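Phosphoribosylglycinamide synthetase (Anaerococcus prevotii, PDB 4DIM) probably works as an ATP-dependent ligase of the ATP-grasp type, binding ATP and a metal ion such as manganese. Local coordinates at residues Ile31-Gly36 and Asn47-Ile52; Lys114-Lys119 and Lys251-Asn256; Ile291-Glu296 and Ser315-Glu320. One frame throughout, in Å; residues are numbered along the deposited sequence.

Contact 1: Ile31-Gly36 and Asn47-Ile52; sequences IHTIAG and NLADEI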
loop_
_atom_site.group_PDB
_atom_site.type_symbol
_atom_site.label_atom_id
_atom_site.label_comp_id
_atom_site.label_asym_id
_atom_site.label_seq_id
_atom_site.Cartn_x
_atom_site.Cartn_y
_atom_site.Cartn_z
ATOM N N ILE A 31 -21.586 -12.339 -2.910
ATOM C CA ILE A 31 -21.669 -11.104 -3.717
ATOM C C ILE A 31 -21.387 -11.445 -5.176
ATOM O O ILE A 31 -20.512 -12.258 -5.452
ATOM C CB ILE A 31 -20.663 -10.009 -3.167
ATOM C CG1 ILE A 31 -21.021 -9.580 -1.747
ATOM C CG2 ILE A 31 -20.535 -8.759 -4.070
ATOM C CD1 ILE A 31 -20.038 -8.593 -1.151
ATOM N N HIS A 32 -22.057 -10.748 -6.098
ATOM C CA HIS A 32 -21.881 -10.898 -7.549
ATOM C C HIS A 32 -20.756 -9.946 -7.994
ATOM O O HIS A 32 -20.937 -8.726 -8.018
ATOM C CB HIS A 32 -23.204 -10.593 -8.274
ATOM C CG HIS A 32 -23.119 -10.757 -9.752
ATOM N ND1 HIS A 32 -23.593 -11.894 -10.375
ATOM C CD2 HIS A 32 -22.596 -9.929 -10.683
ATOM C CE1 HIS A 32 -23.353 -11.717 -11.664
ATOM N NE2 HIS A 32 -22.743 -10.552 -11.891
ATOM N N THR A 33 -19.584 -10.483 -8.308
ATOM C CA THR A 33 -18.467 -9.612 -8.614
ATOM C C THR A 33 -18.383 -9.300 -10.113
ATOM O O THR A 33 -18.756 -10.092 -10.979
ATOM C CB THR A 33 -17.164 -10.163 -8.044
ATOM O OG1 THR A 33 -16.970 -11.508 -8.470
ATOM C CG2 THR A 33 -17.164 -10.135 -6.545
ATOM N N ILE A 34 -17.927 -8.083 -10.380
ATOM C CA ILE A 34 -17.700 -7.544 -11.688
ATOM C C ILE A 34 -16.259 -7.108 -11.683
ATOM O O ILE A 34 -15.909 -6.225 -10.903
ATOM C CB ILE A 34 -18.675 -6.386 -11.996
ATOM C CG1 ILE A 34 -20.138 -6.853 -11.955
ATOM C CG2 ILE A 34 -18.346 -5.742 -13.353
ATOM C CD1 ILE A 34 -20.947 -6.017 -11.169
ATOM N N ALA A 35 -15.419 -7.760 -12.496
ATOM C CA ALA A 35 -14.025 -7.394 -12.650
ATOM C C ALA A 35 -13.883 -6.182 -13.577
ATOM O O ALA A 35 -14.113 -6.316 -14.782
ATOM C CB ALA A 35 -13.246 -8.567 -13.218
ATOM N N GLY A 36 -13.560 -5.012 -13.007
ATOM C CA GLY A 36 -13.295 -3.791 -13.771
ATOM C C GLY A 36 -11.845 -3.866 -14.229
ATOM O O GLY A 36 -10.941 -3.643 -13.420
ATOM N N ASN A 47 -11.792 -16.058 -12.794
ATOM C CA ASN A 47 -12.533 -17.286 -12.550
ATOM C C ASN A 47 -13.341 -17.150 -11.243
ATOM O O ASN A 47 -14.320 -17.873 -11.065
ATOM C CB ASN A 47 -11.598 -18.492 -12.559
ATOM C CG ASN A 47 -11.039 -18.755 -13.959
ATOM O OD1 ASN A 47 -11.783 -18.842 -14.954
ATOM N ND2 ASN A 47 -9.717 -18.882 -14.085
ATOM N N LEU A 48 -12.970 -16.197 -10.360
ATOM C CA LEU A 48 -13.749 -15.856 -9.160
ATOM C C LEU A 48 -14.843 -14.869 -9.541
ATOM O O LEU A 48 -15.924 -14.914 -8.945
ATOM C CB LEU A 48 -12.888 -15.237 -8.032
ATOM C CG LEU A 48 -12.058 -16.188 -7.164
ATOM C CD1 LEU A 48 -10.925 -15.419 -6.432
ATOM C CD2 LEU A 48 -12.949 -16.927 -6.158
ATOM N N ALA A 49 -14.556 -13.951 -10.511
ATOM C CA ALA A 49 -15.529 -12.935 -10.948
ATOM C C ALA A 49 -16.682 -13.524 -11.723
ATOM O O ALA A 49 -16.480 -14.385 -12.581
ATOM C CB ALA A 49 -14.862 -11.862 -11.793
ATOM N N ASP A 50 -17.895 -13.036 -11.434
ATOM C CA ASP A 50 -19.111 -13.449 -12.138
ATOM C C ASP A 50 -19.218 -12.710 -13.502
ATOM O O ASP A 50 -19.699 -13.286 -14.478
ATOM C CB ASP A 50 -20.364 -13.168 -11.285
ATOM C CG ASP A 50 -20.424 -13.910 -9.966
ATOM O OD1 ASP A 50 -19.368 -14.065 -9.330
ATOM O OD2 ASP A 50 -21.549 -14.285 -9.541
ATOM N N GLU A 51 -18.766 -11.441 -13.547
ATOM C CA GLU A 51 -18.792 -10.575 -14.726
ATOM C C GLU A 51 -17.420 -9.917 -14.962
ATOM O O GLU A 51 -16.613 -9.837 -14.042
ATOM C CB GLU A 51 -19.840 -9.462 -14.496
ATOM C CG GLU A 51 -20.712 -9.094 -15.670
ATOM C CD GLU A 51 -21.968 -8.385 -15.207
ATOM O OE1 GLU A 51 -22.731 -8.998 -14.425
ATOM O OE2 GLU A 51 -22.165 -7.203 -15.574
ATOM N N ILE A 52 -17.179 -9.437 -16.206
ATOM C CA ILE A 52 -15.977 -8.699 -16.587
ATOM C C ILE A 52 -16.424 -7.499 -17.323
ATOM O O ILE A 52 -17.215 -7.646 -18.244
ATOM C CB ILE A 52 -14.965 -9.506 -17.432
ATOM C CG1 ILE A 52 -14.638 -10.857 -16.743
ATOM C CG2 ILE A 52 -13.684 -8.657 -17.684
ATOM C CD1 ILE A 52 -13.691 -11.745 -17.444
#
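The imidazole of His32 overlaps the side chain of Asp50, whose CB sits over one ring face, 3.5 Å from the ring centroid, in a CH-pi contact. CG of His32 stands anti to the backbone N (chi1 -179°), and the ring beyond it extends to Glu51 as well. There His32 NE2 donates a 3.0 Å hydrogen bond to Glu51 OE1, met on the anti side and 29° out of the carboxylate plane. The other oxygen, OE2, forms a salt bridge with Arg9, so both oxygens of this carboxylate are held. Glu51 CB meanwhile lies 3.7 Å from Ile34 CG1, the two side chains running side by side. The backbones pair as parallel strands: Glu51 N bonds to Thr33 O at 2.9 Å, and Ala35 N to Glu51 O at 2.9 Å. Asp50 N adds only weak bonds to Thr33 O and OG1. On the sheet face of Ala35, its CB packs 3.9 Å from Ala49 CB. This is a beta-alpha-beta unit, strand 32-37 passing through helix 43-48 to strand 51-54, the outermost strand of a Rossmann-like parallel sheet; strand 9-13 flanks 32-37 on its other side, and helix 20-29 covers Thr33 and Ala35.

Contact 2: Lys114-Lys119 and Lys251-Asn256; sequences KEAFKK and KALGLN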
loop_
_atom_site.group_PDB
_atom_site.type_symbol
_atom_site.label_atom_id
_atom_site.label_comp_id
_atom_site.label_asym_id
_atom_site.label_seq_id
_atom_site.Cartn_x
_atom_site.Cartn_y
_atom_site.Cartn_z
ATOM N N LYS A 114 0.735 17.977 1.838
ATOM C CA LYS A 114 1.627 18.655 2.785
ATOM C C LYS A 114 1.038 19.993 3.258
ATOM O O LYS A 114 1.453 20.505 4.303
ATOM C CB LYS A 114 3.024 18.861 2.148
ATOM C CG LYS A 114 3.724 17.555 1.770
ATOM C CD LYS A 114 4.727 17.052 2.780
ATOM C CE LYS A 114 5.625 15.970 2.198
ATOM N NZ LYS A 114 5.668 14.718 3.016
ATOM N N GLU A 115 0.102 20.563 2.482
ATOM C CA GLU A 115 -0.590 21.807 2.804
ATOM C C GLU A 115 -1.598 21.530 3.939
ATOM O O GLU A 115 -1.757 22.333 4.856
ATOM C CB GLU A 115 -1.293 22.362 1.544
ATOM C CG GLU A 115 -1.784 23.796 1.686
ATOM C CD GLU A 115 -2.675 24.311 0.568
ATOM O OE1 GLU A 115 -3.537 23.543 0.080
ATOM O OE2 GLU A 115 -2.551 25.510 0.224
ATOM N N ALA A 116 -2.277 20.389 3.855
ATOM C CA ALA A 116 -3.218 19.942 4.868
ATOM C C ALA A 116 -2.485 19.585 6.139
ATOM O O ALA A 116 -2.930 19.926 7.224
ATOM C CB ALA A 116 -3.996 18.741 4.357
ATOM N N PHE A 117 -1.370 18.899 6.017
ATOM C CA PHE A 117 -0.562 18.535 7.169
ATOM C C PHE A 117 -0.009 19.759 7.880
ATOM O O PHE A 117 0.058 19.706 9.097
ATOM C CB PHE A 117 0.569 17.589 6.742
ATOM C CG PHE A 117 0.152 16.203 6.277
ATOM C CD1 PHE A 117 -1.171 15.770 6.392
ATOM C CD2 PHE A 117 1.103 15.270 5.882
ATOM C CE1 PHE A 117 -1.527 14.458 6.035
ATOM C CE2 PHE A 117 0.744 13.967 5.574
ATOM C CZ PHE A 117 -0.569 13.574 5.630
ATOM N N LYS A 118 0.324 20.887 7.195
ATOM C CA LYS A 118 0.775 22.055 7.979
ATOM C C LYS A 118 -0.414 22.653 8.738
ATOM O O LYS A 118 -0.283 22.947 9.929
ATOM C CB LYS A 118 1.499 23.150 7.130
ATOM C CG LYS A 118 0.699 23.790 5.989
ATOM C CD LYS A 118 1.209 25.195 5.592
ATOM C CE LYS A 118 2.710 25.354 5.376
ATOM N NZ LYS A 118 3.055 26.704 4.825
ATOM N N LYS A 119 -1.580 22.733 8.067
ATOM C CA LYS A 119 -2.831 23.314 8.567
ATOM C C LYS A 119 -3.350 22.569 9.801
ATOM O O LYS A 119 -3.741 23.192 10.791
ATOM C CB LYS A 119 -3.891 23.272 7.450
ATOM C CG LYS A 119 -5.208 23.908 7.810
ATOM C CD LYS A 119 -6.301 23.558 6.813
ATOM C CE LYS A 119 -7.647 24.010 7.333
ATOM N NZ LYS A 119 -8.734 23.706 6.372
ATOM N N LYS A 251 -8.059 12.532 9.252
ATOM C CA LYS A 251 -8.985 13.650 9.371
ATOM C C LYS A 251 -8.473 14.881 8.595
ATOM O O LYS A 251 -9.263 15.443 7.841
ATOM C CB LYS A 251 -9.286 13.992 10.826
ATOM C CG LYS A 251 -10.655 14.694 10.981
ATOM C CD LYS A 251 -11.455 14.294 12.257
ATOM C CE LYS A 251 -12.967 14.349 12.069
ATOM N NZ LYS A 251 -13.520 15.745 12.110
ATOM N N ALA A 252 -7.153 15.219 8.653
ATOM C CA ALA A 252 -6.556 16.342 7.860
ATOM C C ALA A 252 -6.901 16.262 6.357
ATOM O O ALA A 252 -7.124 17.285 5.705
ATOM C CB ALA A 252 -5.032 16.374 8.010
ATOM N N LEU A 253 -6.949 15.049 5.831
ATOM C CA LEU A 253 -7.240 14.758 4.438
ATOM C C LEU A 253 -8.707 14.366 4.159
ATOM O O LEU A 253 -9.078 14.281 2.989
ATOM C CB LEU A 253 -6.322 13.617 4.015
ATOM C CG LEU A 253 -4.842 13.936 4.040
ATOM C CD1 LEU A 253 -4.059 12.683 3.945
ATOM C CD2 LEU A 253 -4.458 14.866 2.903
ATOM N N GLY A 254 -9.512 14.113 5.190
ATOM C CA GLY A 254 -10.921 13.781 5.015
ATOM C C GLY A 254 -11.213 12.391 4.482
ATOM O O GLY A 254 -12.217 12.196 3.785
ATOM N N LEU A 255 -10.365 11.404 4.829
ATOM C CA LEU A 255 -10.595 10.050 4.377
ATOM C C LEU A 255 -11.708 9.404 5.170
ATOM O O LEU A 255 -11.771 9.606 6.376
ATOM C CB LEU A 255 -9.344 9.184 4.492
ATOM C CG LEU A 255 -8.306 9.331 3.404
ATOM C CD1 LEU A 255 -7.427 10.489 3.691
ATOM C CD2 LEU A 255 -7.422 8.129 3.352
ATOM N N ASN A 256 -12.559 8.590 4.520
ATOM C CA ASN A 256 -13.599 7.869 5.233
ATOM C C ASN A 256 -14.066 6.637 4.461
ATOM O O ASN A 256 -13.871 6.548 3.254
ATOM C CB ASN A 256 -14.774 8.801 5.509
ATOM C CG ASN A 256 -15.763 8.280 6.509
ATOM O OD1 ASN A 256 -15.421 7.488 7.388
ATOM N ND2 ASN A 256 -17.026 8.652 6.360
#
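Phe117 and Leu253 slant across one another where helix 110-120 meets the C-terminal end of helix 236-253. CE1 of the ring is 3.7 Å from Leu253 CD1, and that methyl approaches from a direction between face and edge. Ala252 is placed differently: its CB comes up near the ring plane, at the rim, 4.2 Å from Phe117 CD1. Leu253 CG stands anti to the carbonyl carbon (chi1 -64°), and from there the two methyls part, CD1 to the ring and CD2 to Ala116, whose CB is 4.2 Å from CD2. Ala116 has its CB directed at the opposing helix, 3.7 Å from Ala252 O, and the small alanines let the backbones come close, with CA atoms of Ala116 and Ala252 5.7 Å apart. No hydrogen bond crosses; the join is apolar and buried. An alanine in place of Leu253 would probably open a gap beside Phe117 CE1 and CZ and leave the ring less firmly held. Gly254, with positive phi, is the first residue to leave helical geometry and forms a Schellman motif with the last turn. Around the pair, helix 101-108 packs on Leu253 through Met106 and Cys107, while strand 270-277 supplies Ile273 to Phe117 and Leu276 to Leu253.

Contact 3: Ile291-Glu296 and Ser315-Glu320; sequences INYGIE and SQKSKE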
loop_
_atom_site.group_PDB
_atom_site.type_symbol
_atom_site.label_atom_id
_atom_site.label_comp_id
_atom_site.label_asym_id
_atom_site.label_seq_id
_atom_site.Cartn_x
_atom_site.Cartn_y
_atom_site.Cartn_z
ATOM N N ILE A 291 -4.058 -11.929 10.387
ATOM C CA ILE A 291 -3.240 -12.641 11.404
ATOM C C ILE A 291 -3.212 -11.868 12.757
ATOM O O ILE A 291 -3.485 -12.446 13.802
ATOM C CB ILE A 291 -1.775 -12.870 10.876
ATOM C CG1 ILE A 291 -1.727 -13.973 9.823
ATOM C CG2 ILE A 291 -0.812 -13.164 11.995
ATOM C CD1 ILE A 291 -0.480 -13.976 8.911
ATOM N N ASN A 292 -2.848 -10.584 12.714
ATOM C CA ASN A 292 -2.687 -9.730 13.888
ATOM C C ASN A 292 -3.932 -9.514 14.694
ATOM O O ASN A 292 -3.819 -9.479 15.913
ATOM C CB ASN A 292 -2.163 -8.397 13.472
ATOM C CG ASN A 292 -1.832 -7.470 14.561
ATOM O OD1 ASN A 292 -2.601 -6.570 14.820
ATOM N ND2 ASN A 292 -0.676 -7.665 15.196
ATOM N N TYR A 293 -5.104 -9.360 14.077
ATOM C CA TYR A 293 -6.342 -9.175 14.871
ATOM C C TYR A 293 -7.255 -10.401 14.900
ATOM O O TYR A 293 -8.251 -10.376 15.626
ATOM C CB TYR A 293 -7.141 -8.010 14.312
ATOM C CG TYR A 293 -6.422 -6.695 14.457
ATOM C CD1 TYR A 293 -6.235 -6.119 15.702
ATOM C CD2 TYR A 293 -5.896 -6.040 13.347
ATOM C CE1 TYR A 293 -5.549 -4.925 15.852
ATOM C CE2 TYR A 293 -5.185 -4.851 13.485
ATOM C CZ TYR A 293 -5.050 -4.278 14.739
ATOM O OH TYR A 293 -4.383 -3.107 14.936
ATOM N N GLY A 294 -6.944 -11.436 14.114
ATOM C CA GLY A 294 -7.785 -12.623 14.004
ATOM C C GLY A 294 -9.146 -12.310 13.415
ATOM O O GLY A 294 -10.186 -12.773 13.924
ATOM N N ILE A 295 -9.136 -11.532 12.329
ATOM C CA ILE A 295 -10.351 -11.082 11.650
ATOM C C ILE A 295 -10.329 -11.463 10.159
ATOM O O ILE A 295 -9.364 -12.074 9.669
ATOM C CB ILE A 295 -10.515 -9.536 11.806
ATOM C CG1 ILE A 295 -9.306 -8.777 11.230
ATOM C CG2 ILE A 295 -10.802 -9.139 13.241
ATOM C CD1 ILE A 295 -9.484 -7.368 11.090
ATOM N N GLU A 296 -11.449 -11.131 9.474
ATOM C CA GLU A 296 -11.686 -11.245 8.027
ATOM C C GLU A 296 -11.795 -9.810 7.479
ATOM O O GLU A 296 -12.855 -9.184 7.533
ATOM C CB GLU A 296 -12.947 -12.067 7.772
ATOM C CG GLU A 296 -12.804 -13.497 8.254
ATOM C CD GLU A 296 -14.036 -14.341 8.016
ATOM O OE1 GLU A 296 -14.990 -14.261 8.828
ATOM O OE2 GLU A 296 -14.057 -15.057 6.987
ATOM N N SER A 315 -15.993 -7.197 15.345
ATOM C CA SER A 315 -16.435 -7.607 16.679
ATOM C C SER A 315 -16.058 -9.075 16.981
ATOM O O SER A 315 -16.199 -9.497 18.128
ATOM C CB SER A 315 -17.940 -7.409 16.820
ATOM O OG SER A 315 -18.650 -8.247 15.924
ATOM N N GLN A 316 -15.578 -9.849 15.976
ATOM C CA GLN A 316 -15.128 -11.232 16.186
ATOM C C GLN A 316 -13.607 -11.277 16.291
ATOM O O GLN A 316 -13.007 -12.334 16.131
ATOM C CB GLN A 316 -15.612 -12.135 15.031
ATOM C CG GLN A 316 -17.131 -12.187 14.854
ATOM C CD GLN A 316 -17.834 -12.564 16.141
ATOM O OE1 GLN A 316 -17.436 -13.514 16.828
ATOM N NE2 GLN A 316 -18.856 -11.801 16.542
ATOM N N LYS A 317 -12.978 -10.148 16.595
ATOM C CA LYS A 317 -11.543 -10.111 16.671
ATOM C C LYS A 317 -11.071 -10.846 17.910
ATOM O O LYS A 317 -11.818 -10.977 18.876
ATOM C CB LYS A 317 -11.030 -8.658 16.650
ATOM C CG LYS A 317 -11.305 -7.816 17.915
ATOM C CD LYS A 317 -10.473 -6.538 17.927
ATOM C CE LYS A 317 -9.069 -6.785 18.469
ATOM N NZ LYS A 317 -8.269 -5.534 18.598
ATOM N N SER A 318 -9.807 -11.294 17.882
ATOM C CA SER A 318 -9.167 -11.954 19.008
ATOM C C SER A 318 -8.692 -10.893 19.955
ATOM O O SER A 318 -8.462 -9.764 19.544
ATOM C CB SER A 318 -8.003 -12.826 18.541
ATOM O OG SER A 318 -8.507 -13.942 17.819
ATOM N N LYS A 319 -8.540 -11.247 21.210
ATOM C CA LYS A 319 -8.070 -10.337 22.248
ATOM C C LYS A 319 -6.540 -10.338 22.284
ATOM O O LYS A 319 -5.954 -9.436 22.875
ATOM C CB LYS A 319 -8.650 -10.744 23.613
ATOM C CG LYS A 319 -10.166 -10.504 23.767
ATOM C CD LYS A 319 -10.509 -9.128 24.375
ATOM C CE LYS A 319 -11.825 -9.131 25.123
ATOM N NZ LYS A 319 -12.124 -7.797 25.701
ATOM N N GLU A 320 -5.902 -11.358 21.657
ATOM C CA GLU A 320 -4.446 -11.496 21.537
ATOM C C GLU A 320 -3.976 -11.065 20.152
ATOM O O GLU A 320 -4.748 -11.095 19.200
ATOM C CB GLU A 320 -4.027 -12.960 21.767
ATOM C CG GLU A 320 -4.234 -13.458 23.193
ATOM C CD GLU A 320 -4.787 -14.867 23.387
ATOM O OE1 GLU A 320 -5.080 -15.558 22.382
ATOM O OE2 GLU A 320 -4.940 -15.272 24.565
#
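The ring of Tyr293 has Lys317 beside it and Asn292 OD1 on one face, 3.2 Å above the plane and over the ring centre. This is the C-terminal end of helix 285-293 packed on the loop before strand 323-329. Lys317 runs alongside the tyrosine in the same direction, and its NZ comes within 3.6 Å of Tyr293 CD1, neither over the face nor at the edge. Trp314 meets this ring edge-to-face, and Phe209 adds a ring inclined at about 45°, which places the tyrosine in an aromatic cluster. Gly294 leaves helical geometry with positive phi, and residues 292-295 run nearly antiparallel to 316-320. Gly294 CA lies 4.1 Å from Ser318 OG, against the loop. Further on, Ile295 and Lys317 lie side by side, Ile295 CG2 being 3.5 Å from Lys317 CB. Asn292 O also accepts a hydrogen bond from Asn321 ND2, just before strand 323-329. Across the segments themselves one hydrogen bond forms, Ser318 N donating to Tyr293 O at 2.9 Å with an N-H...O angle of 162°.

How the contacts relate
From the N terminus the three contacts follow in series, none enclosing or crossing another. Contact 1 comes first and closes a short loop, ten residues lying between its segments, at the edge of the N-terminal parallel sheet. Contact 2 closes the longest, spanning 131 residues, and brings the end of helix 236-253 back to the earlier helix 110-120 within the ATP-grasp family region. Contact 3 opens afterwards and closes an 18-residue, largely helical excursion, tying the end of helix 285-293 to the loop that leads into strand 323-329 of the large antiparallel sheet. The sites stay separate: the nearest atoms of contacts 1 and 3 are about 11 Å apart, those of contacts 1 and 2 about 17 Å.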